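Local coordinates for peptidoglycan glycosyltransferase (Atopobium parvulum, PDB 4OVD), which belongs to the penicillin-binding protein family, carrying a penicillin-binding transpeptidase domain together with a dimerisation domain, at residues S249-N254 with Y261-Y266; K431-T436 with T452-S457. All blocks are in the same frame, centred on the assembly; numbering follows the deposited sequence.

Contact 1 of 2, residues S249-N254 with Y261-Y266; sequences SIMAMN and YAAASY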
# COMPACT_ATOMS: atom_id res chain seq x y z
N SER A 249 -7.00 -4.96 -3.73
CA SER A 249 -6.45 -3.64 -3.97
C SER A 249 -5.26 -3.74 -4.85
O SER A 249 -4.62 -4.78 -4.89
CB SER A 249 -5.91 -3.04 -2.68
OG SER A 249 -7.00 -2.78 -1.78
N ILE A 250 -4.91 -2.62 -5.46
CA ILE A 250 -3.74 -2.57 -6.31
C ILE A 250 -3.17 -1.17 -6.28
O ILE A 250 -3.92 -0.21 -6.23
CB ILE A 250 -4.13 -3.11 -7.73
CG1 ILE A 250 -2.92 -3.18 -8.64
CG2 ILE A 250 -5.09 -2.15 -8.36
CD1 ILE A 250 -3.23 -3.96 -9.90
N MSE A 251 -1.87 -1.01 -6.32
CA MSE A 251 -1.27 0.33 -6.31
C MSE A 251 0.07 0.32 -7.00
O MSE A 251 0.81 -0.65 -6.89
CB MSE A 251 -1.07 0.80 -4.85
CG MSE A 251 -0.03 1.95 -4.75
SE MSE A 251 0.01 2.93 -3.02
CE MSE A 251 -1.85 3.44 -2.71
N ALA A 252 0.38 1.38 -7.73
CA ALA A 252 1.67 1.51 -8.36
C ALA A 252 2.16 2.86 -7.84
O ALA A 252 1.41 3.81 -7.93
CB ALA A 252 1.55 1.54 -9.85
N MSE A 253 3.41 2.95 -7.40
CA MSE A 253 3.93 4.15 -6.79
C MSE A 253 5.39 4.27 -7.07
O MSE A 253 6.02 3.35 -7.46
CB MSE A 253 3.74 4.11 -5.25
CG MSE A 253 4.87 3.53 -4.30
SE MSE A 253 4.17 3.98 -2.51
CE MSE A 253 5.08 5.69 -2.35
N ASN A 254 5.90 5.47 -6.88
CA ASN A 254 7.26 5.77 -7.06
C ASN A 254 7.83 5.68 -5.64
O ASN A 254 7.45 6.46 -4.76
CB ASN A 254 7.40 7.18 -7.63
CG ASN A 254 8.81 7.56 -7.87
OD1 ASN A 254 9.65 7.38 -7.04
ND2 ASN A 254 9.08 8.09 -9.02
N TYR A 261 1.01 6.46 -8.76
CA TYR A 261 0.64 6.49 -10.14
C TYR A 261 -0.73 5.95 -10.38
O TYR A 261 -1.39 6.38 -11.32
CB TYR A 261 1.60 5.68 -10.97
CG TYR A 261 3.02 6.06 -10.89
CD1 TYR A 261 3.47 7.29 -11.39
CD2 TYR A 261 3.95 5.15 -10.45
CE1 TYR A 261 4.80 7.63 -11.34
CE2 TYR A 261 5.30 5.46 -10.42
CZ TYR A 261 5.73 6.68 -10.89
OH TYR A 261 7.06 6.93 -10.83
N ALA A 262 -1.12 4.98 -9.58
CA ALA A 262 -2.44 4.34 -9.67
C ALA A 262 -2.78 3.61 -8.40
O ALA A 262 -1.91 3.16 -7.70
CB ALA A 262 -2.49 3.38 -10.82
N ALA A 263 -4.07 3.52 -8.08
CA ALA A 263 -4.49 2.81 -6.90
C ALA A 263 -5.96 2.53 -6.94
O ALA A 263 -6.78 3.39 -7.34
CB ALA A 263 -4.14 3.64 -5.65
N ALA A 264 -6.33 1.33 -6.53
CA ALA A 264 -7.74 0.97 -6.51
C ALA A 264 -8.05 -0.18 -5.57
O ALA A 264 -7.18 -0.95 -5.23
CB ALA A 264 -8.19 0.62 -7.92
N SER A 265 -9.29 -0.22 -5.12
CA SER A 265 -9.83 -1.26 -4.29
C SER A 265 -11.14 -1.73 -4.94
O SER A 265 -11.85 -0.97 -5.53
CB SER A 265 -10.14 -0.72 -2.87
OG SER A 265 -8.94 -0.53 -2.21
N TYR A 266 -11.45 -2.99 -4.77
CA TYR A 266 -12.63 -3.60 -5.30
C TYR A 266 -13.42 -3.94 -4.06
O TYR A 266 -12.86 -4.51 -3.12
CB TYR A 266 -12.30 -4.89 -6.09
CG TYR A 266 -13.50 -5.54 -6.71
CD1 TYR A 266 -14.35 -6.31 -5.96
CD2 TYR A 266 -13.78 -5.39 -8.07
CE1 TYR A 266 -15.48 -6.89 -6.52
CE2 TYR A 266 -14.91 -5.97 -8.63
CZ TYR A 266 -15.76 -6.70 -7.85
OH TYR A 266 -16.86 -7.31 -8.38
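Ile250 and Ala264 pair through both backbone amides, Ile250 N to Ala264 O at 2.8 Å and Ala264 N to Ile250 O at 2.9 Å, in a buried beta hairpin. This is the edge hairpin of the five-stranded antiparallel sheet of the transpeptidase domain; strand 525-532 lies on the far side of 249-253. The alanine methyls are low bumps on strand 262-266, and the larger side chains of the first strand settle on them. Ile250 rests CG2 against Ala264 CB (4.2 Å), while the rest of its chain rises toward Ala231 and Leu235 of helix 225-242. On the other face, selenomethionine Met251 bends at chi3 (-52°), laying CE 3.7 Å from Ala263 CB; helix 418-429 covers it through Ile419 and Ile422. Ser249 and Ser265 share a hydroxyl-hydroxyl hydrogen bond on this same face, and Lys285 N also bonds to Ser265 OG.

The regular pairing ends in a classic beta bulge: Ala252 O takes the N-H groups of both Tyr261 and Ala262. Beyond it the Tyr261 ring lies obliquely along the backbone of Met253 and Asn254, CE2 being 3.6 Å from Met253 C. Tyr261 OH also bonds to Asp524 O. Asn254 OD1 is held by Arg256 N and Thr257 N, while Asn254 ND2 bonds to Tyr261 OH at 2.9 Å, with the oxygen 28° out of the amide plane.

Contact 2 of 2, residues K431-T436 with T452-S457; sequences KGTMVT and TKDVIS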
# COMPACT_ATOMS: atom_id res chain seq x y z
N LYS A 431 17.01 3.33 -0.67
CA LYS A 431 18.28 3.50 0.06
C LYS A 431 18.10 3.74 1.51
O LYS A 431 18.87 4.43 2.14
CB LYS A 431 19.09 4.62 -0.58
CG LYS A 431 19.46 4.24 -2.01
CD LYS A 431 20.08 5.38 -2.84
CE LYS A 431 21.42 5.89 -2.30
NZ LYS A 431 22.49 4.85 -2.25
N GLY A 432 17.02 3.23 2.01
CA GLY A 432 16.78 3.34 3.40
C GLY A 432 15.90 4.43 3.86
O GLY A 432 15.62 4.52 5.07
N THR A 433 15.51 5.30 2.93
CA THR A 433 14.64 6.41 3.32
C THR A 433 13.17 6.12 2.99
O THR A 433 12.84 5.86 1.85
CB THR A 433 15.14 7.70 2.67
OG1 THR A 433 16.43 8.00 3.19
CG2 THR A 433 14.22 8.90 3.00
N MSE A 434 12.30 6.12 3.99
CA MSE A 434 10.85 5.90 3.79
C MSE A 434 10.14 7.16 3.37
O MSE A 434 10.43 8.25 3.88
CB MSE A 434 10.36 5.29 5.11
CG MSE A 434 8.90 5.15 5.22
SE MSE A 434 8.62 3.80 6.60
CE MSE A 434 8.76 5.14 8.01
N VAL A 435 9.29 7.09 2.36
CA VAL A 435 8.62 8.27 1.87
C VAL A 435 7.18 8.23 2.23
O VAL A 435 6.72 7.25 2.73
CB VAL A 435 8.77 8.39 0.33
CG1 VAL A 435 10.25 8.40 -0.08
CG2 VAL A 435 8.04 7.28 -0.37
N THR A 436 6.46 9.31 1.97
CA THR A 436 5.07 9.41 2.30
C THR A 436 4.31 9.16 1.02
O THR A 436 4.48 9.92 0.11
CB THR A 436 4.70 10.82 2.73
OG1 THR A 436 5.39 11.15 3.94
CG2 THR A 436 3.21 10.88 2.96
N THR A 452 10.01 12.67 4.65
CA THR A 452 10.76 11.44 4.44
C THR A 452 11.35 11.08 5.81
O THR A 452 11.42 11.93 6.69
CB THR A 452 11.92 11.56 3.43
OG1 THR A 452 12.85 12.55 3.88
CG2 THR A 452 11.48 11.88 2.02
N LYS A 453 11.79 9.84 5.98
CA LYS A 453 12.35 9.40 7.25
C LYS A 453 13.44 8.35 7.01
O LYS A 453 13.20 7.38 6.31
CB LYS A 453 11.22 8.76 8.05
CG LYS A 453 11.57 8.43 9.48
CD LYS A 453 10.39 7.74 10.15
CE LYS A 453 10.59 7.54 11.64
NZ LYS A 453 9.38 6.84 12.16
N ASP A 454 14.59 8.50 7.62
CA ASP A 454 15.69 7.53 7.47
C ASP A 454 15.41 6.41 8.42
O ASP A 454 15.43 6.60 9.62
CB ASP A 454 17.04 8.15 7.77
CG ASP A 454 17.44 9.20 6.76
OD1 ASP A 454 16.69 9.44 5.78
OD2 ASP A 454 18.51 9.78 6.95
N VAL A 455 15.11 5.25 7.89
CA VAL A 455 14.74 4.13 8.73
C VAL A 455 15.87 3.13 8.90
O VAL A 455 16.12 2.66 9.98
CB VAL A 455 13.45 3.48 8.15
CG1 VAL A 455 13.01 2.30 8.95
CG2 VAL A 455 12.37 4.53 8.13
N ILE A 456 16.49 2.75 7.81
CA ILE A 456 17.62 1.83 7.81
C ILE A 456 18.72 2.43 6.92
O ILE A 456 18.47 3.36 6.14
CB ILE A 456 17.23 0.46 7.24
CG1 ILE A 456 16.63 0.63 5.88
CG2 ILE A 456 16.23 -0.24 8.16
CD1 ILE A 456 16.15 -0.66 5.30
N SER A 457 19.93 1.91 7.02
CA SER A 457 21.01 2.39 6.13
C SER A 457 20.83 1.87 4.70
O SER A 457 20.10 0.90 4.46
CB SER A 457 22.35 1.85 6.59
OG SER A 457 22.39 0.45 6.45
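Met434 and Lys453 form the hydrogen-bonded pair of a short two-stranded antiparallel sheet, with Met434 N to Lys453 O at 2.8 Å and Lys453 N to Met434 O at 3.0 Å. Where the strands end, Val455 N bonds to Gly432 O at 3.0 Å; Ile456 N adds a weak bond to the same oxygen. The chain thus curls round one carbonyl just before helix 458-474; Ser457 sits at the N-cap position of that helix, its OG bonded to Ser459 OG and Thr460 OG1. Gly432, with no side chain, brings its CA close to Ile456 O (3.2 Å) in a CA-H...O contact.

One side-chain hydrogen bond joins the strands. Thr433 and Asp454 run alongside each other, and Thr433 OG1 donates to Asp454 OD1 at 3.0 Å from above the carboxylate plane, 50° out of it.

Apolar contacts divide between the two faces. Beside the Thr433-Asp454 bond, Thr433 CG2 presses on Thr452 CB (3.5 Å). On the other face selenomethionine Met434, bent at chi3 (85°), brings CE to 3.7 Å from Val455 CG2 and equally near the Lys453 aliphatic chain at CD. Helix 418-429 backs Met434 with Thr426 and Ala427, and Phe376 packs on Val455. Lys453 runs on fully extended to place NZ on Lys375 O.

The chemistry is split accordingly: a face where Met434 and the aliphatic part of Lys453 meet, the amine held at its end, and an outer face where the exposed Asp454 carboxylate, bonded to a neutral hydroxyl, probably keeps its charge.

How the contacts relate
Both contacts are antiparallel strand pairings within the transpeptidase domain, their centres about 21 Å apart. Contact 1 belongs to the core: its touching residues are all buried, and its strands form one edge of the five-stranded sheet. Contact 2 lies farther out, partly exposed, and is a separate two-stranded pairing. Helix 418-429 runs between them, taking selenomethionines from both, Met251 and Met253 of contact 1 and Met434 of contact 2. They also meet directly, Met253 CE packing on Val435 CG2 at 3.9 Å. Chemistry follows place: the buried hairpin uses uncharged groups throughout, methyls, selenomethionines, hydroxyls and an amide, whereas the outer pair includes an aspartate and a lysine.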